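Local atomic coordinates of hypothetical protein yibA (Escherichia coli, PDB entry 1OYZ), a protein that is of unknown function, with an oxidoreductase role assigned only tentatively, and folds into an all-helical chain containing HEAT-type repeats. Residues E27-L32 with R45-R50; I193-V198 with D221-S226. All blocks are in the same frame, centred on the assembly; numbering follows the deposited sequence.

Interaction 1. Residues E27-L32 with R45-R50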
loop_
_atom_site.group_PDB
_atom_site.type_symbol
_atom_site.label_atom_id
_atom_site.label_comp_id
_atom_site.label_asym_id
_atom_site.label_seq_id
_atom_site.Cartn_x
_atom_site.Cartn_y
_atom_site.Cartn_z
ATOM N N GLU A 27 16.449 -28.520 -1.721
ATOM C CA GLU A 27 16.382 -28.196 -0.304
ATOM C C GLU A 27 15.413 -27.058 -0.030
ATOM O O GLU A 27 14.700 -27.077 0.963
ATOM C CB GLU A 27 17.781 -27.865 0.216
ATOM C CG GLU A 27 18.710 -29.037 -0.001
ATOM C CD GLU A 27 20.177 -28.712 0.149
ATOM O OE1 GLU A 27 20.601 -27.601 -0.238
ATOM O OE2 GLU A 27 20.910 -29.601 0.628
ATOM N N LEU A 28 15.387 -26.080 -0.927
ATOM C CA LEU A 28 14.497 -24.945 -0.769
ATOM C C LEU A 28 13.058 -25.420 -0.897
ATOM O O LEU A 28 12.197 -25.066 -0.083
ATOM C CB LEU A 28 14.806 -23.885 -1.821
ATOM C CG LEU A 28 16.195 -23.267 -1.703
ATOM C CD1 LEU A 28 16.390 -22.298 -2.838
ATOM C CD2 LEU A 28 16.356 -22.577 -0.364
ATOM N N PHE A 29 12.808 -26.253 -1.903
ATOM C CA PHE A 29 11.482 -26.798 -2.119
ATOM C C PHE A 29 10.977 -27.471 -0.852
ATOM O O PHE A 29 9.832 -27.295 -0.451
ATOM C CB PHE A 29 11.502 -27.819 -3.260
ATOM C CG PHE A 29 11.869 -27.238 -4.586
ATOM C CD1 PHE A 29 11.485 -25.944 -4.929
ATOM C CD2 PHE A 29 12.557 -28.000 -5.520
ATOM C CE1 PHE A 29 11.780 -25.420 -6.198
ATOM C CE2 PHE A 29 12.855 -27.481 -6.788
ATOM C CZ PHE A 29 12.465 -26.190 -7.125
ATOM N N ARG A 30 11.830 -28.247 -0.210
ATOM C CA ARG A 30 11.396 -28.923 0.995
ATOM C C ARG A 30 11.058 -27.892 2.086
ATOM O O ARG A 30 10.045 -28.011 2.775
ATOM C CB ARG A 30 12.484 -29.894 1.452
ATOM C CG ARG A 30 12.205 -30.588 2.760
ATOM C CD ARG A 30 13.412 -30.431 3.683
ATOM N NE ARG A 30 14.635 -31.001 3.105
ATOM C CZ ARG A 30 15.844 -30.911 3.662
ATOM N NH1 ARG A 30 15.997 -30.265 4.815
ATOM N NH2 ARG A 30 16.893 -31.470 3.073
ATOM N N LEU A 31 11.893 -26.859 2.211
ATOM C CA LEU A 31 11.675 -25.817 3.212
ATOM C C LEU A 31 10.332 -25.103 3.045
ATOM O O LEU A 31 9.822 -24.499 3.997
ATOM C CB LEU A 31 12.831 -24.806 3.178
ATOM C CG LEU A 31 13.933 -24.966 4.236
ATOM C CD1 LEU A 31 14.110 -26.425 4.620
ATOM C CD2 LEU A 31 15.246 -24.385 3.704
ATOM N N LEU A 32 9.748 -25.177 1.849
ATOM C CA LEU A 32 8.463 -24.524 1.648
ATOM C C LEU A 32 7.418 -25.161 2.549
ATOM O O LEU A 32 6.410 -24.536 2.858
ATOM C CB LEU A 32 8.011 -24.629 0.194
ATOM C CG LEU A 32 8.958 -23.989 -0.814
ATOM C CD1 LEU A 32 8.431 -24.240 -2.204
ATOM C CD2 LEU A 32 9.108 -22.483 -0.521
ATOM N N ARG A 45 11.600 -16.624 -1.036
ATOM C CA ARG A 45 12.243 -15.408 -1.549
ATOM C C ARG A 45 13.454 -15.808 -2.397
ATOM O O ARG A 45 13.668 -15.248 -3.458
ATOM C CB ARG A 45 12.700 -14.474 -0.409
ATOM C CG ARG A 45 11.568 -13.786 0.390
ATOM C CD ARG A 45 12.117 -12.825 1.476
ATOM N NE ARG A 45 12.929 -11.747 0.887
ATOM C CZ ARG A 45 13.953 -11.140 1.501
ATOM N NH1 ARG A 45 14.621 -10.176 0.879
ATOM N NH2 ARG A 45 14.318 -11.489 2.735
ATOM N N VAL A 46 14.231 -16.783 -1.937
ATOM C CA VAL A 46 15.393 -17.196 -2.709
ATOM C C VAL A 46 14.898 -17.747 -4.028
ATOM O O VAL A 46 15.483 -17.489 -5.087
ATOM C CB VAL A 46 16.216 -18.270 -1.990
ATOM C CG1 VAL A 46 17.465 -18.586 -2.797
ATOM C CG2 VAL A 46 16.581 -17.797 -0.603
ATOM N N LEU A 47 13.787 -18.477 -3.971
ATOM C CA LEU A 47 13.231 -19.038 -5.206
ATOM C C LEU A 47 12.780 -17.928 -6.168
ATOM O O LEU A 47 13.011 -18.018 -7.376
ATOM C CB LEU A 47 12.072 -20.017 -4.892
ATOM C CG LEU A 47 12.542 -21.298 -4.169
ATOM C CD1 LEU A 47 11.411 -22.272 -3.885
ATOM C CD2 LEU A 47 13.556 -21.952 -5.051
ATOM N N GLN A 48 12.168 -16.867 -5.643
ATOM C CA GLN A 48 11.725 -15.782 -6.517
ATOM C C GLN A 48 12.932 -15.147 -7.199
ATOM O O GLN A 48 12.831 -14.690 -8.336
ATOM C CB GLN A 48 10.958 -14.678 -5.749
ATOM C CG GLN A 48 9.589 -15.046 -5.148
ATOM C CD GLN A 48 9.075 -13.951 -4.182
ATOM O OE1 GLN A 48 9.854 -13.397 -3.412
ATOM N NE2 GLN A 48 7.768 -13.659 -4.214
ATOM N N LEU A 49 14.066 -15.114 -6.497
ATOM C CA LEU A 49 15.308 -14.516 -7.025
ATOM C C LEU A 49 16.010 -15.328 -8.110
ATOM O O LEU A 49 16.325 -14.804 -9.176
ATOM C CB LEU A 49 16.319 -14.266 -5.887
ATOM C CG LEU A 49 17.730 -13.774 -6.270
ATOM C CD1 LEU A 49 17.660 -12.342 -6.736
ATOM C CD2 LEU A 49 18.684 -13.875 -5.083
ATOM N N ARG A 50 16.263 -16.602 -7.836
ATOM C CA ARG A 50 16.979 -17.450 -8.791
ATOM C C ARG A 50 16.019 -18.192 -9.674
ATOM O O ARG A 50 16.316 -18.506 -10.821
ATOM C CB ARG A 50 17.810 -18.503 -8.061
ATOM C CG ARG A 50 18.661 -17.989 -6.925
ATOM C CD ARG A 50 19.724 -19.031 -6.514
ATOM N NE ARG A 50 19.179 -20.379 -6.340
ATOM C CZ ARG A 50 19.407 -21.147 -5.278
ATOM N NH1 ARG A 50 20.161 -20.682 -4.300
ATOM N NH2 ARG A 50 18.912 -22.395 -5.205
#

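Interaction 2. Residues I193-V198 with D221-S226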
loop_
_atom_site.group_PDB
_atom_site.type_symbol
_atom_site.label_atom_id
_atom_site.label_comp_id
_atom_site.label_asym_id
_atom_site.label_seq_id
_atom_site.Cartn_x
_atom_site.Cartn_y
_atom_site.Cartn_z
ATOM N N ILE A 193 -14.675 12.853 -2.942
ATOM C CA ILE A 193 -13.439 12.606 -2.222
ATOM C C ILE A 193 -13.238 13.720 -1.205
ATOM O O ILE A 193 -12.869 13.472 -0.062
ATOM C CB ILE A 193 -12.233 12.496 -3.195
ATOM C CG1 ILE A 193 -12.013 13.800 -3.943
ATOM C CG2 ILE A 193 -12.480 11.392 -4.210
ATOM C CD1 ILE A 193 -11.112 14.789 -3.184
ATOM N N ARG A 194 -13.503 14.954 -1.595
ATOM C CA ARG A 194 -13.349 16.011 -0.624
ATOM C C ARG A 194 -14.261 15.770 0.567
ATOM O O ARG A 194 -13.817 15.807 1.722
ATOM C CB ARG A 194 -13.624 17.354 -1.261
ATOM C CG ARG A 194 -12.444 17.820 -2.016
ATOM C CD ARG A 194 -12.674 19.164 -2.573
ATOM N NE ARG A 194 -11.677 19.464 -3.582
ATOM C CZ ARG A 194 -11.433 20.682 -4.038
ATOM N NH1 ARG A 194 -12.121 21.714 -3.556
ATOM N NH2 ARG A 194 -10.506 20.863 -4.967
ATOM N N ASP A 195 -15.533 15.477 0.302
ATOM C CA ASP A 195 -16.446 15.242 1.410
ATOM C C ASP A 195 -15.981 14.054 2.249
ATOM O O ASP A 195 -16.105 14.078 3.477
ATOM C CB ASP A 195 -17.898 15.044 0.909
ATOM C CG ASP A 195 -18.432 16.273 0.144
ATOM O OD1 ASP A 195 -17.992 17.399 0.452
ATOM O OD2 ASP A 195 -19.296 16.116 -0.760
ATOM N N CYS A 196 -15.430 13.011 1.628
ATOM C CA CYS A 196 -14.984 11.890 2.465
ATOM C C CYS A 196 -13.792 12.345 3.299
ATOM O O CYS A 196 -13.683 11.959 4.451
ATOM C CB CYS A 196 -14.608 10.655 1.631
ATOM S SG CYS A 196 -16.051 9.777 0.897
ATOM N N PHE A 197 -12.914 13.176 2.731
ATOM C CA PHE A 197 -11.787 13.642 3.508
ATOM C C PHE A 197 -12.256 14.503 4.703
ATOM O O PHE A 197 -11.761 14.305 5.819
ATOM C CB PHE A 197 -10.799 14.406 2.619
ATOM C CG PHE A 197 -9.879 13.509 1.819
ATOM C CD1 PHE A 197 -10.075 12.133 1.786
ATOM C CD2 PHE A 197 -8.822 14.038 1.115
ATOM C CE1 PHE A 197 -9.222 11.293 1.063
ATOM C CE2 PHE A 197 -7.955 13.211 0.380
ATOM C CZ PHE A 197 -8.154 11.832 0.355
ATOM N N VAL A 198 -13.209 15.420 4.486
ATOM C CA VAL A 198 -13.713 16.269 5.583
ATOM C C VAL A 198 -14.187 15.361 6.732
ATOM O O VAL A 198 -13.857 15.580 7.898
ATOM C CB VAL A 198 -14.890 17.202 5.084
ATOM C CG1 VAL A 198 -15.588 17.871 6.265
ATOM C CG2 VAL A 198 -14.353 18.263 4.115
ATOM N N ASP A 221 -9.105 23.273 0.244
ATOM C CA ASP A 221 -10.454 23.214 0.782
ATOM C C ASP A 221 -10.439 23.734 2.226
ATOM O O ASP A 221 -9.926 23.084 3.135
ATOM C CB ASP A 221 -10.932 21.759 0.690
ATOM C CG ASP A 221 -12.416 21.593 0.967
ATOM O OD1 ASP A 221 -13.040 20.752 0.268
ATOM O OD2 ASP A 221 -12.937 22.266 1.882
ATOM N N LYS A 222 -11.019 24.912 2.421
ATOM C CA LYS A 222 -11.026 25.544 3.724
ATOM C C LYS A 222 -11.745 24.818 4.836
ATOM O O LYS A 222 -11.628 25.194 5.994
ATOM C CB LYS A 222 -11.499 26.991 3.561
ATOM C CG LYS A 222 -10.394 27.805 2.889
ATOM C CD LYS A 222 -10.873 29.036 2.117
ATOM C CE LYS A 222 -9.677 29.867 1.667
ATOM N NZ LYS A 222 -10.101 31.009 0.853
ATOM N N ARG A 223 -12.466 23.748 4.523
ATOM C CA ARG A 223 -13.090 23.041 5.628
ATOM C C ARG A 223 -12.031 22.371 6.531
ATOM O O ARG A 223 -12.358 21.879 7.613
ATOM C CB ARG A 223 -14.121 22.029 5.122
ATOM C CG ARG A 223 -15.368 22.727 4.557
ATOM C CD ARG A 223 -15.542 22.427 3.098
ATOM N NE ARG A 223 -15.971 21.053 2.891
ATOM C CZ ARG A 223 -15.925 20.414 1.726
ATOM N NH1 ARG A 223 -15.458 21.024 0.645
ATOM N NH2 ARG A 223 -16.375 19.175 1.633
ATOM N N VAL A 224 -10.758 22.376 6.137
ATOM C CA VAL A 224 -9.754 21.752 7.020
ATOM C C VAL A 224 -9.245 22.754 8.077
ATOM O O VAL A 224 -8.670 22.371 9.079
ATOM C CB VAL A 224 -8.529 21.188 6.192
ATOM C CG1 VAL A 224 -7.546 22.325 5.825
ATOM C CG2 VAL A 224 -7.811 20.068 6.967
ATOM N N LEU A 225 -9.461 24.042 7.849
ATOM C CA LEU A 225 -8.967 25.078 8.763
ATOM C C LEU A 225 -9.037 24.842 10.261
ATOM O O LEU A 225 -8.034 24.952 10.988
ATOM C CB LEU A 225 -9.659 26.409 8.490
ATOM C CG LEU A 225 -8.906 27.393 7.607
ATOM C CD1 LEU A 225 -7.472 27.555 8.094
ATOM C CD2 LEU A 225 -8.928 26.872 6.182
ATOM N N SER A 226 -10.229 24.546 10.744
ATOM C CA SER A 226 -10.382 24.350 12.181
ATOM C C SER A 226 -9.459 23.266 12.767
ATOM O O SER A 226 -8.769 23.493 13.757
ATOM C CB SER A 226 -11.843 24.024 12.496
ATOM O OG SER A 226 -12.085 24.220 13.876
#

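Interaction 1. Residues E27-L32 with R45-R50
Leu28 lies against Leu47, and their CA atoms, 7.5 Å apart, are the nearest pair across the two segments. The two leucines run past one another in opposing senses, with Leu28 CD1 3.6 Å from Leu47 CD2 and Leu28 CB also touching that methyl. With chi2 at 177°, Leu28 CD1 is anti to CA and reaches toward the second helix. There it meets Val46 CG1 at 3.9 Å and Arg50 NH2 at 3.5 Å. The Arg50 chain crosses Leu28 at about a right angle; its NH2, with CZ behind it, comes up against Leu28 CD1 and is held by a salt bridge to Asp25 OD1 and a hydrogen bond to Leu23 O. Phe29 brings CD1 of its ring to 3.8 Å from Leu47 CD1, with CE1 close to the same methyl, the two side chains crossing nearly perpendicular. Leu32, one turn on from Leu28, meets Leu47 tip to tip, its CD1 3.9 Å from Leu47 CD1. Leu47 is thus shared by all three residues, and an alanine here would probably leave a gap between Leu28, Phe29 and Leu32, with the ring of Phe29 freer to shift. Beyond the pair, Phe29 and Leu32 also pack on helix 53-63. The axes of 27-31 and 45-50 approach to 10.5 Å at 138° between their N-to-C directions: an apolar interface of two sequence-adjacent, roughly antiparallel helices, as in an alpha-helical hairpin.

Interaction 2. Residues I193-V198 with D221-S226
Asp195 OD1 and Arg223 NH2 form a salt bridge of 2.7 Å, the carboxylate oxygen reaching the guanidinium at its edge, near its plane. The two flat groups are turned 56° against each other. OD1 makes the bridge, while the other oxygen, Asp195 OD2, has a weak hydrogen bond to Ser191 OG. Arg223 gets across to the helix by a folded chain: chi2 of 117° and chi3 of 72° bend it at CD and at NE. Val198 packs against the guanidinium end, crossing the arginine at about a right angle, with CG2 3.4 Å from Arg223 NE and 3.3 Å from Arg223 NH2. On its other terminal nitrogen, NH1, the guanidinium pairs with Asp221 OD1, which joins Asp195, Arg223 and Asp221 in one network. Asp221 OD1 also lies 3.3 Å from Arg194 CD, against the extended aliphatic chain of that arginine. The Arg194 guanidinium itself is bound to Asp189 OD2, and its NH1 stays 4.0 Å from Asp221 OD1, near enough only for a looser electrostatic attraction. Asp221 OD2 accepts from the backbone N of Arg223 in an Asx turn, although a close neighbour makes the exact place of this oxygen less sure. The result is a surface salt-bridge network between helix 191-200 and the turn leading into helix 225-232, consistent with neighbouring helices stacked side by side in a HEAT-type alpha solenoid.

From the N terminus, interaction 1 comes first: it closes a short, mostly helical connection of 12 residues and binds helix 25-31 to helix 37-50. The chain then runs through a long series of helices before interaction 2 opens. That contact closes a loop of 22 residues that includes helix 206-218, and it fastens helix 191-200 to the approach to helix 225-232. The two are in series, neither nested nor crossed. The centres of interactions 1 and 2 are about 48 Å apart. The nearest atoms of interactions 1 and 2 are about 30 Å apart, and the two sit on opposite sides of the chain's centre. One is a buried apolar junction, the other a charged surface one.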